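Local atomic coordinates of L-threonine-O-3-phosphate decarboxylase (Porphyromonas gingivalis, PDB entry 3FKD), a protein that probably binds pyridoxal 5'-phosphate and may act with it as a decarboxylase of L-threonine-O-3-phosphate. Residues A[127-138]-A[158-169]; A[23-33]-A[195-203]. All coordinates share one frame; numbering follows the deposited sequence.

Interaction 1 of 2, residues A[127-138]-A[158-169]; sequences FSNMDFCWLCNP and HPDTTFVLDQSY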
loop_
_atom_site.group_PDB
_atom_site.type_symbol
_atom_site.label_atom_id
_atom_site.label_comp_id
_atom_site.label_asym_id
_atom_site.label_seq_id
_atom_site.Cartn_x
_atom_site.Cartn_y
_atom_site.Cartn_z
ATOM N N PHE A 127 -10.544 21.833 -23.476
ATOM C CA PHE A 127 -10.525 21.932 -22.011
ATOM C C PHE A 127 -11.768 22.552 -21.372
ATOM O O PHE A 127 -11.803 22.792 -20.159
ATOM C CB PHE A 127 -9.302 22.742 -21.568
ATOM C CG PHE A 127 -7.997 22.036 -21.791
ATOM C CD1 PHE A 127 -7.226 22.320 -22.897
ATOM C CD2 PHE A 127 -7.557 21.077 -20.898
ATOM C CE1 PHE A 127 -6.049 21.676 -23.103
ATOM C CE2 PHE A 127 -6.377 20.421 -21.107
ATOM C CZ PHE A 127 -5.617 20.716 -22.208
ATOM N N SER A 128 -12.790 22.787 -22.186
ATOM C CA SER A 128 -13.963 23.552 -21.770
ATOM C C SER A 128 -14.568 23.102 -20.463
ATOM O O SER A 128 -14.703 23.905 -19.531
ATOM C CB SER A 128 -15.017 23.499 -22.850
ATOM O OG SER A 128 -14.388 23.662 -24.102
ATOM N N ASN A 129 -14.954 21.833 -20.384
ATOM C CA ASN A 129 -15.500 21.312 -19.124
ATOM C C ASN A 129 -14.682 20.153 -18.557
ATOM O O ASN A 129 -15.232 19.100 -18.207
ATOM C CB ASN A 129 -16.962 20.915 -19.291
ATOM C CG ASN A 129 -17.822 22.063 -19.787
ATOM O OD1 ASN A 129 -18.168 22.975 -19.023
ATOM N ND2 ASN A 129 -18.166 22.031 -21.073
HETATM N N MSE A 130 -13.368 20.366 -18.492
HETATM C CA MSE A 130 -12.421 19.364 -18.014
HETATM C C MSE A 130 -11.963 19.698 -16.614
HETATM O O MSE A 130 -11.318 20.719 -16.393
HETATM C CB MSE A 130 -11.180 19.319 -18.910
HETATM C CG MSE A 130 -11.376 18.631 -20.219
HETATM SE SE MSE A 130 -12.404 16.949 -20.133
HETATM C CE MSE A 130 -12.192 16.534 -22.024
ATOM N N ASP A 131 -12.248 18.848 -15.655
ATOM C CA ASP A 131 -11.842 19.235 -14.314
ATOM C C ASP A 131 -10.377 18.819 -14.098
ATOM O O ASP A 131 -9.607 19.477 -13.385
ATOM C CB ASP A 131 -12.830 18.698 -13.260
ATOM C CG ASP A 131 -14.319 18.960 -13.656
ATOM O OD1 ASP A 131 -14.655 20.099 -14.084
ATOM O OD2 ASP A 131 -15.145 18.020 -13.561
ATOM N N PHE A 132 -9.992 17.747 -14.775
ATOM C CA PHE A 132 -8.650 17.239 -14.683
ATOM C C PHE A 132 -8.125 16.882 -16.043
ATOM O O PHE A 132 -8.864 16.429 -16.917
ATOM C CB PHE A 132 -8.604 16.011 -13.781
ATOM C CG PHE A 132 -8.947 16.313 -12.359
ATOM C CD1 PHE A 132 -7.992 16.820 -11.499
ATOM C CD2 PHE A 132 -10.236 16.128 -11.892
ATOM C CE1 PHE A 132 -8.311 17.111 -10.195
ATOM C CE2 PHE A 132 -10.572 16.429 -10.595
ATOM C CZ PHE A 132 -9.612 16.915 -9.742
ATOM N N CYS A 133 -6.824 17.118 -16.193
ATOM C CA CYS A 133 -6.059 16.664 -17.322
ATOM C C CYS A 133 -4.821 15.910 -16.827
ATOM O O CYS A 133 -4.052 16.424 -16.016
ATOM C CB CYS A 133 -5.655 17.851 -18.192
ATOM S SG CYS A 133 -4.690 17.365 -19.603
ATOM N N TRP A 134 -4.629 14.704 -17.348
ATOM C CA TRP A 134 -3.615 13.784 -16.857
ATOM C C TRP A 134 -2.443 13.611 -17.845
ATOM O O TRP A 134 -2.575 13.002 -18.912
ATOM C CB TRP A 134 -4.263 12.432 -16.532
ATOM C CG TRP A 134 -5.384 12.475 -15.463
ATOM C CD1 TRP A 134 -6.614 13.094 -15.563
ATOM C CD2 TRP A 134 -5.371 11.845 -14.171
ATOM N NE1 TRP A 134 -7.344 12.898 -14.408
ATOM C CE2 TRP A 134 -6.623 12.116 -13.556
ATOM C CE3 TRP A 134 -4.435 11.055 -13.490
ATOM C CZ2 TRP A 134 -6.950 11.650 -12.291
ATOM C CZ3 TRP A 134 -4.754 10.592 -12.217
ATOM C CH2 TRP A 134 -6.019 10.897 -11.631
ATOM N N LEU A 135 -1.289 14.153 -17.495
ATOM C CA LEU A 135 -0.132 14.069 -18.373
ATOM C C LEU A 135 1.039 13.393 -17.706
ATOM O O LEU A 135 1.105 13.254 -16.481
ATOM C CB LEU A 135 0.277 15.453 -18.851
ATOM C CG LEU A 135 -0.928 16.129 -19.496
ATOM C CD1 LEU A 135 -0.740 17.623 -19.592
ATOM C CD2 LEU A 135 -1.227 15.490 -20.857
ATOM N N CYS A 136 1.963 12.941 -18.519
ATOM C CA CYS A 136 3.173 12.363 -17.975
ATOM C C CYS A 136 4.264 12.781 -18.922
ATOM O O CYS A 136 4.151 12.624 -20.128
ATOM C CB CYS A 136 3.033 10.844 -17.827
ATOM S SG CYS A 136 4.525 9.959 -17.396
ATOM N N ASN A 137 5.311 13.351 -18.361
ATOM C CA ASN A 137 6.324 13.982 -19.168
ATOM C C ASN A 137 7.715 13.652 -18.618
ATOM O O ASN A 137 8.025 14.038 -17.491
ATOM C CB ASN A 137 6.056 15.498 -19.178
ATOM C CG ASN A 137 7.040 16.246 -20.031
ATOM O OD1 ASN A 137 7.351 15.804 -21.111
ATOM N ND2 ASN A 137 7.549 17.360 -19.552
ATOM N N PRO A 138 8.546 12.917 -19.398
ATOM C CA PRO A 138 8.250 12.317 -20.712
ATOM C C PRO A 138 7.280 11.164 -20.552
ATOM O O PRO A 138 7.310 10.494 -19.531
ATOM C CB PRO A 138 9.615 11.775 -21.170
ATOM C CG PRO A 138 10.354 11.563 -19.961
ATOM C CD PRO A 138 9.947 12.684 -19.031
ATOM N N HIS A 158 -5.653 27.500 -18.835
ATOM C CA HIS A 158 -6.819 26.772 -18.301
ATOM C C HIS A 158 -6.856 26.607 -16.763
ATOM O O HIS A 158 -6.691 25.507 -16.239
ATOM C CB HIS A 158 -6.939 25.405 -18.974
ATOM C CG HIS A 158 -6.756 25.443 -20.454
ATOM N ND1 HIS A 158 -5.589 25.046 -21.069
ATOM C CD2 HIS A 158 -7.596 25.828 -21.447
ATOM C CE1 HIS A 158 -5.717 25.183 -22.380
ATOM N NE2 HIS A 158 -6.926 25.656 -22.634
ATOM N N PRO A 159 -7.104 27.709 -16.049
ATOM C CA PRO A 159 -7.253 27.797 -14.591
ATOM C C PRO A 159 -8.221 26.778 -14.006
ATOM O O PRO A 159 -8.133 26.408 -12.838
ATOM C CB PRO A 159 -7.851 29.193 -14.400
ATOM C CG PRO A 159 -7.333 29.960 -15.536
ATOM C CD PRO A 159 -7.274 29.021 -16.693
ATOM N N ASP A 160 -9.177 26.344 -14.801
ATOM C CA ASP A 160 -10.261 25.558 -14.237
ATOM C C ASP A 160 -10.028 24.085 -14.507
ATOM O O ASP A 160 -10.867 23.250 -14.228
ATOM C CB ASP A 160 -11.613 26.071 -14.748
ATOM C CG ASP A 160 -11.867 27.520 -14.323
ATOM O OD1 ASP A 160 -11.563 27.840 -13.163
ATOM O OD2 ASP A 160 -12.346 28.345 -15.132
ATOM N N THR A 161 -8.870 23.774 -15.059
ATOM C CA THR A 161 -8.475 22.395 -15.195
ATOM C C THR A 161 -7.270 22.145 -14.307
ATOM O O THR A 161 -6.223 22.775 -14.438
ATOM C CB THR A 161 -8.116 22.021 -16.638
ATOM O OG1 THR A 161 -9.229 22.306 -17.502
ATOM C CG2 THR A 161 -7.750 20.543 -16.713
ATOM N N THR A 162 -7.434 21.228 -13.377
ATOM C CA THR A 162 -6.308 20.770 -12.618
ATOM C C THR A 162 -5.485 19.824 -13.469
ATOM O O THR A 162 -5.979 18.825 -13.986
ATOM C CB THR A 162 -6.760 20.083 -11.337
ATOM O OG1 THR A 162 -7.482 21.033 -10.552
ATOM C CG2 THR A 162 -5.543 19.577 -10.556
ATOM N N PHE A 163 -4.224 20.152 -13.636
ATOM C CA PHE A 163 -3.359 19.265 -14.407
ATOM C C PHE A 163 -2.665 18.280 -13.472
ATOM O O PHE A 163 -1.969 18.687 -12.559
ATOM C CB PHE A 163 -2.356 20.066 -15.262
ATOM C CG PHE A 163 -2.992 20.748 -16.420
ATOM C CD1 PHE A 163 -3.019 20.149 -17.660
ATOM C CD2 PHE A 163 -3.636 21.959 -16.257
ATOM C CE1 PHE A 163 -3.642 20.770 -18.725
ATOM C CE2 PHE A 163 -4.273 22.585 -17.331
ATOM C CZ PHE A 163 -4.264 21.993 -18.559
ATOM N N VAL A 164 -2.890 16.988 -13.670
ATOM C CA VAL A 164 -2.160 16.025 -12.876
ATOM C C VAL A 164 -0.963 15.507 -13.677
ATOM O O VAL A 164 -1.089 14.839 -14.731
ATOM C CB VAL A 164 -3.039 14.889 -12.313
ATOM C CG1 VAL A 164 -2.213 14.021 -11.360
ATOM C CG2 VAL A 164 -4.295 15.459 -11.587
ATOM N N LEU A 165 0.211 15.848 -13.162
ATOM C CA LEU A 165 1.459 15.605 -13.876
ATOM C C LEU A 165 2.255 14.474 -13.217
ATOM O O LEU A 165 2.912 14.698 -12.225
ATOM C CB LEU A 165 2.283 16.899 -13.913
ATOM C CG LEU A 165 3.084 17.236 -15.162
ATOM C CD1 LEU A 165 3.876 18.536 -14.953
ATOM C CD2 LEU A 165 4.003 16.075 -15.535
ATOM N N ASP A 166 2.148 13.269 -13.768
ATOM C CA ASP A 166 3.029 12.150 -13.462
ATOM C C ASP A 166 4.456 12.560 -13.740
ATOM O O ASP A 166 4.839 12.777 -14.900
ATOM C CB ASP A 166 2.662 10.907 -14.288
ATOM C CG ASP A 166 3.314 9.618 -13.757
ATOM O OD1 ASP A 166 4.233 9.715 -12.907
ATOM O OD2 ASP A 166 2.893 8.497 -14.173
ATOM N N GLN A 167 5.224 12.702 -12.662
ATOM C CA GLN A 167 6.640 13.065 -12.731
ATOM C C GLN A 167 7.584 11.876 -12.538
ATOM O O GLN A 167 8.752 12.060 -12.182
ATOM C CB GLN A 167 6.930 14.091 -11.652
ATOM C CG GLN A 167 6.094 15.317 -11.766
ATOM C CD GLN A 167 6.634 16.270 -12.801
ATOM O OE1 GLN A 167 6.462 16.052 -13.998
ATOM N NE2 GLN A 167 7.298 17.330 -12.349
ATOM N N SER A 168 7.081 10.668 -12.754
ATOM C CA SER A 168 7.847 9.470 -12.485
ATOM C C SER A 168 9.174 9.465 -13.203
ATOM O O SER A 168 10.125 8.861 -12.737
ATOM C CB SER A 168 7.081 8.212 -12.890
ATOM O OG SER A 168 6.001 7.947 -12.024
ATOM N N TYR A 169 9.205 10.103 -14.372
ATOM C CA TYR A 169 10.327 10.040 -15.310
ATOM C C TYR A 169 10.985 11.392 -15.480
ATOM O O TYR A 169 11.748 11.600 -16.428
ATOM C CB TYR A 169 9.856 9.548 -16.680
ATOM C CG TYR A 169 9.106 8.249 -16.646
ATOM C CD1 TYR A 169 9.775 7.028 -16.506
ATOM C CD2 TYR A 169 7.722 8.236 -16.755
ATOM C CE1 TYR A 169 9.073 5.830 -16.471
ATOM C CE2 TYR A 169 7.012 7.048 -16.715
ATOM C CZ TYR A 169 7.683 5.850 -16.573
ATOM O OH TYR A 169 6.947 4.690 -16.533
HETATM O O HOH W 1 7.529 12.131 -15.713
#
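A cis peptide bond between Asn137 and Pro138 brings the proline ring against Tyr169, with Pro138 CD 3.3 Å from Tyr169 O. A water bridges the two segments here, donating to Asn137 O and Asp166 O and accepting from Tyr169 N. Behind it run two parallel strands, 132-136 and 162-166, whose axes are 4.6 Å apart and inclined at 20°. Their ladder alternates, Thr162, Val164 and Asp166 giving N-H groups to Asp131, Cys133 and Leu135, while Cys133 and Leu135 donate back to Thr162 and Val164. Trp134 and Val164 share a face with Asp166, and CB of the valine lies over the indole.

At the far end Phe127, His158 and Phe163 form an aromatic cluster. Phe127 CB sits over the imidazole face of His158 in a CH-pi contact, 3.9 Å from its centroid, while CE2 of Phe127 comes 3.6 Å from Phe163 CE1. Cys133 SG, pointing away from its own N (chi1 179°), reaches the Phe163 ring obliquely. Thr161 OG1 donates to Met130 O (2.8 Å), joining the turn 158-161 to the loop just before strand 132-136. Beyond strand 162-166, Ser168 OG donates to the syn lone pair of Asp166 OD1 (2.7 Å), and Ser168 N, closing an Asx turn, meets the same oxygen from above the carboxylate plane. Cys136 SG meets Tyr169 at the ring edge, 3.7 Å from CD2. Asp166 and Tyr169 probably correspond to the Asp and Tyr that meet the cofactor ring in relatives.

The strands are joined by helix 148-157 in a beta-alpha-beta crossover within the seven-stranded sheet. Strand 91-96 borders 132-136 and strand 189-194 borders 162-166, while helix 75-86 packs on Trp134, Val164 and Asp166, whose OD2 binds Tyr102 OH.

Interaction 2 of 2, residues A[23-33]-A[195-203]; sequences TVWTDGDKDHL and FSHAYGIPG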
loop_
_atom_site.group_PDB
_atom_site.type_symbol
_atom_site.label_atom_id
_atom_site.label_comp_id
_atom_site.label_asym_id
_atom_site.label_seq_id
_atom_site.Cartn_x
_atom_site.Cartn_y
_atom_site.Cartn_z
ATOM N N THR A 23 10.174 0.289 -17.560
ATOM C CA THR A 23 10.601 1.662 -17.616
ATOM C C THR A 23 11.272 2.026 -16.308
ATOM O O THR A 23 11.269 3.171 -15.913
ATOM C CB THR A 23 9.433 2.621 -17.886
ATOM O OG1 THR A 23 8.424 2.452 -16.888
ATOM C CG2 THR A 23 8.828 2.364 -19.290
ATOM N N VAL A 24 11.846 1.040 -15.631
ATOM C CA VAL A 24 12.642 1.289 -14.437
ATOM C C VAL A 24 14.151 1.424 -14.742
ATOM O O VAL A 24 14.734 0.582 -15.399
ATOM C CB VAL A 24 12.389 0.174 -13.384
ATOM C CG1 VAL A 24 13.278 0.344 -12.164
ATOM C CG2 VAL A 24 10.887 0.139 -12.996
ATOM N N TRP A 25 14.777 2.489 -14.253
ATOM C CA TRP A 25 16.240 2.576 -14.259
ATOM C C TRP A 25 16.881 1.515 -13.357
ATOM O O TRP A 25 16.853 1.601 -12.146
ATOM C CB TRP A 25 16.741 3.986 -13.921
ATOM C CG TRP A 25 18.219 4.039 -13.648
ATOM C CD1 TRP A 25 18.816 4.363 -12.463
ATOM C CD2 TRP A 25 19.287 3.734 -14.563
ATOM N NE1 TRP A 25 20.174 4.296 -12.579
ATOM C CE2 TRP A 25 20.503 3.915 -13.854
ATOM C CE3 TRP A 25 19.336 3.349 -15.905
ATOM C CZ2 TRP A 25 21.762 3.697 -14.434
ATOM C CZ3 TRP A 25 20.592 3.137 -16.496
ATOM C CH2 TRP A 25 21.792 3.314 -15.754
ATOM N N THR A 26 17.509 0.529 -13.987
ATOM C CA THR A 26 17.911 -0.711 -13.309
ATOM C C THR A 26 19.406 -0.840 -12.937
ATOM O O THR A 26 19.781 -1.645 -12.092
ATOM C CB THR A 26 17.402 -1.895 -14.149
ATOM O OG1 THR A 26 16.123 -2.310 -13.632
ATOM C CG2 THR A 26 18.362 -3.039 -14.195
ATOM N N ASP A 27 20.241 -0.023 -13.564
ATOM C CA ASP A 27 21.682 -0.155 -13.439
ATOM C C ASP A 27 22.273 0.744 -12.348
ATOM O O ASP A 27 23.475 0.925 -12.306
ATOM C CB ASP A 27 22.366 0.128 -14.791
ATOM C CG ASP A 27 22.973 -1.123 -15.425
ATOM O OD1 ASP A 27 22.537 -2.220 -15.060
ATOM O OD2 ASP A 27 23.889 -1.020 -16.283
ATOM N N GLY A 28 21.434 1.298 -11.473
ATOM C CA GLY A 28 21.907 2.147 -10.391
ATOM C C GLY A 28 22.820 1.408 -9.417
ATOM O O GLY A 28 22.815 0.191 -9.373
ATOM N N ASP A 29 23.635 2.142 -8.654
ATOM C CA ASP A 29 24.405 1.533 -7.561
ATOM C C ASP A 29 23.537 1.376 -6.300
ATOM O O ASP A 29 23.132 2.370 -5.672
ATOM C CB ASP A 29 25.639 2.352 -7.229
ATOM C CG ASP A 29 26.607 1.607 -6.326
ATOM O OD1 ASP A 29 26.198 0.594 -5.680
ATOM O OD2 ASP A 29 27.795 2.039 -6.274
ATOM N N LYS A 30 23.263 0.129 -5.930
ATOM C CA LYS A 30 22.267 -0.137 -4.909
ATOM C C LYS A 30 22.852 -0.865 -3.743
ATOM O O LYS A 30 22.110 -1.226 -2.823
ATOM C CB LYS A 30 21.130 -0.992 -5.482
ATOM C CG LYS A 30 19.915 -0.206 -5.948
ATOM C CD LYS A 30 19.278 -0.911 -7.159
ATOM C CE LYS A 30 17.963 -0.236 -7.548
ATOM N NZ LYS A 30 17.309 0.314 -6.303
ATOM N N ASP A 31 24.162 -1.106 -3.780
ATOM C CA ASP A 31 24.822 -1.826 -2.683
ATOM C C ASP A 31 24.595 -1.044 -1.401
ATOM O O ASP A 31 24.256 -1.625 -0.371
ATOM C CB ASP A 31 26.345 -2.031 -2.916
ATOM C CG ASP A 31 26.665 -2.850 -4.194
ATOM O OD1 ASP A 31 25.894 -3.791 -4.560
ATOM O OD2 ASP A 31 27.711 -2.539 -4.832
ATOM N N HIS A 32 24.757 0.273 -1.476
ATOM C CA HIS A 32 24.696 1.072 -0.271
ATOM C C HIS A 32 23.287 1.373 0.241
ATOM O O HIS A 32 23.061 1.374 1.452
ATOM C CB HIS A 32 25.579 2.296 -0.395
ATOM C CG HIS A 32 27.010 1.923 -0.542
ATOM N ND1 HIS A 32 27.610 1.753 -1.776
ATOM C CD2 HIS A 32 27.927 1.555 0.382
ATOM C CE1 HIS A 32 28.853 1.344 -1.599
ATOM N NE2 HIS A 32 29.073 1.223 -0.298
ATOM N N LEU A 33 22.346 1.600 -0.664
ATOM C CA LEU A 33 20.983 1.617 -0.243
ATOM C C LEU A 33 20.678 0.277 0.452
ATOM O O LEU A 33 20.110 0.240 1.537
ATOM C CB LEU A 33 20.056 1.847 -1.438
ATOM C CG LEU A 33 18.575 1.555 -1.176
ATOM C CD1 LEU A 33 18.057 2.394 -0.031
ATOM C CD2 LEU A 33 17.737 1.799 -2.409
ATOM N N PHE A 195 9.519 6.724 -6.517
ATOM C CA PHE A 195 10.793 6.193 -6.100
ATOM C C PHE A 195 11.029 4.892 -6.835
ATOM O O PHE A 195 12.130 4.363 -6.823
ATOM C CB PHE A 195 10.853 6.001 -4.566
ATOM C CG PHE A 195 11.135 7.282 -3.793
ATOM C CD1 PHE A 195 12.446 7.669 -3.495
ATOM C CD2 PHE A 195 10.097 8.080 -3.335
ATOM C CE1 PHE A 195 12.716 8.846 -2.818
ATOM C CE2 PHE A 195 10.356 9.253 -2.646
ATOM C CZ PHE A 195 11.652 9.631 -2.387
ATOM N N SER A 196 9.994 4.374 -7.488
ATOM C CA SER A 196 10.158 3.107 -8.202
ATOM C C SER A 196 11.108 3.173 -9.400
ATOM O O SER A 196 11.903 2.263 -9.593
ATOM C CB SER A 196 8.830 2.541 -8.714
ATOM O OG SER A 196 7.739 2.866 -7.914
ATOM N N HIS A 197 10.978 4.226 -10.215
ATOM C CA HIS A 197 11.574 4.263 -11.560
ATOM C C HIS A 197 13.017 4.735 -11.578
ATOM O O HIS A 197 13.870 4.019 -12.073
ATOM C CB HIS A 197 10.749 5.129 -12.499
ATOM C CG HIS A 197 9.311 4.730 -12.568
ATOM N ND1 HIS A 197 8.855 3.694 -13.363
ATOM C CD2 HIS A 197 8.226 5.234 -11.947
ATOM C CE1 HIS A 197 7.556 3.574 -13.215
ATOM N NE2 HIS A 197 7.148 4.499 -12.363
ATOM N N ALA A 198 13.253 5.932 -11.017
ATOM C CA ALA A 198 14.568 6.587 -11.026
ATOM C C ALA A 198 15.568 5.844 -10.173
ATOM O O ALA A 198 16.760 5.954 -10.403
ATOM C CB ALA A 198 14.482 8.065 -10.592
ATOM N N TYR A 199 15.076 5.060 -9.219
ATOM C CA TYR A 199 15.957 4.429 -8.227
ATOM C C TYR A 199 15.880 2.921 -8.120
ATOM O O TYR A 199 16.531 2.350 -7.242
ATOM C CB TYR A 199 15.777 5.031 -6.843
ATOM C CG TYR A 199 15.649 6.524 -6.836
ATOM C CD1 TYR A 199 16.742 7.352 -7.151
ATOM C CD2 TYR A 199 14.434 7.127 -6.481
ATOM C CE1 TYR A 199 16.613 8.745 -7.137
ATOM C CE2 TYR A 199 14.296 8.498 -6.451
ATOM C CZ TYR A 199 15.383 9.304 -6.783
ATOM O OH TYR A 199 15.207 10.659 -6.741
ATOM N N GLY A 200 15.114 2.283 -9.005
ATOM C CA GLY A 200 15.130 0.838 -9.110
ATOM C C GLY A 200 14.491 0.137 -7.940
ATOM O O GLY A 200 14.792 -1.014 -7.656
ATOM N N ILE A 201 13.599 0.831 -7.243
ATOM C CA ILE A 201 12.925 0.217 -6.115
ATOM C C ILE A 201 11.382 0.160 -6.215
ATOM O O ILE A 201 10.658 0.562 -5.297
ATOM C CB ILE A 201 13.470 0.728 -4.792
ATOM C CG1 ILE A 201 13.468 2.252 -4.782
ATOM C CG2 ILE A 201 14.905 0.214 -4.626
ATOM C CD1 ILE A 201 13.199 2.844 -3.442
ATOM N N PRO A 202 10.897 -0.428 -7.315
ATOM C CA PRO A 202 9.470 -0.649 -7.560
ATOM C C PRO A 202 8.789 -1.519 -6.478
ATOM O O PRO A 202 7.621 -1.303 -6.175
ATOM C CB PRO A 202 9.441 -1.392 -8.917
ATOM C CG PRO A 202 10.822 -1.710 -9.262
ATOM C CD PRO A 202 11.756 -1.219 -8.215
ATOM N N GLY A 203 9.522 -2.481 -5.921
ATOM C CA GLY A 203 8.992 -3.366 -4.906
ATOM C C GLY A 203 8.763 -2.752 -3.526
ATOM O O GLY A 203 8.033 -3.306 -2.732
#
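This is a buried loop-to-turn contact: Val24, Trp25 and Lys30, on the way into helix 31-39, lie against the weakly bonded helical turn 196-199 and Gly200 just after it. The sequence of 195-203 matches the segment that carries the cofactor lysine in many relatives, with His197 apparently at the lysine's place. Trp25 N donates to His197 O (2.8 Å), the one firm backbone bond between them. Beside it, with chi1 at 176°, Val24 swings CG1 onto the turn, 3.5 Å from Ser196 O and 3.6 Å from Gly200 CA. Gly200 leaves the helical path here with positive phi. The indole turns its edge to the turn, Trp25 CD1 being 3.3 Å from Ala198 O. Lys30, bent at chi2 and chi4, brings NZ to Tyr199 O; their separation of 2.4 Å is very short, which makes the details of this bond doubtful. Further on, Leu33 CD2 meets Ile201 CG2 at 3.9 Å. Helix 230-241 flanks the contact, with Ala235 against Leu33 and Ile239 against Tyr199, while Ile44 of the second subunit packs on Ile201 and Pro202 and its Tyr47 on Ser196 and His197.

Overall arrangement
Interaction 1 is nested in the chain segment that interaction 2 closes, and although their centres lie about 27 Å apart, the two meet at one end. Tyr169 OH and Thr23 OG1, 2.7 Å apart, probably share a hydrogen bond, and Ser168 CB packs 3.3 Å from His197 CD2. This junction lies beyond the C-terminal end of strand 162-166, the side of the sheet where enzymes of this fold usually hold pyridoxal phosphate. It brings the presumed ring-binding residues of interaction 1 next to the presumed lysine position of interaction 2, and is therefore consistent with the wall of the cofactor pocket.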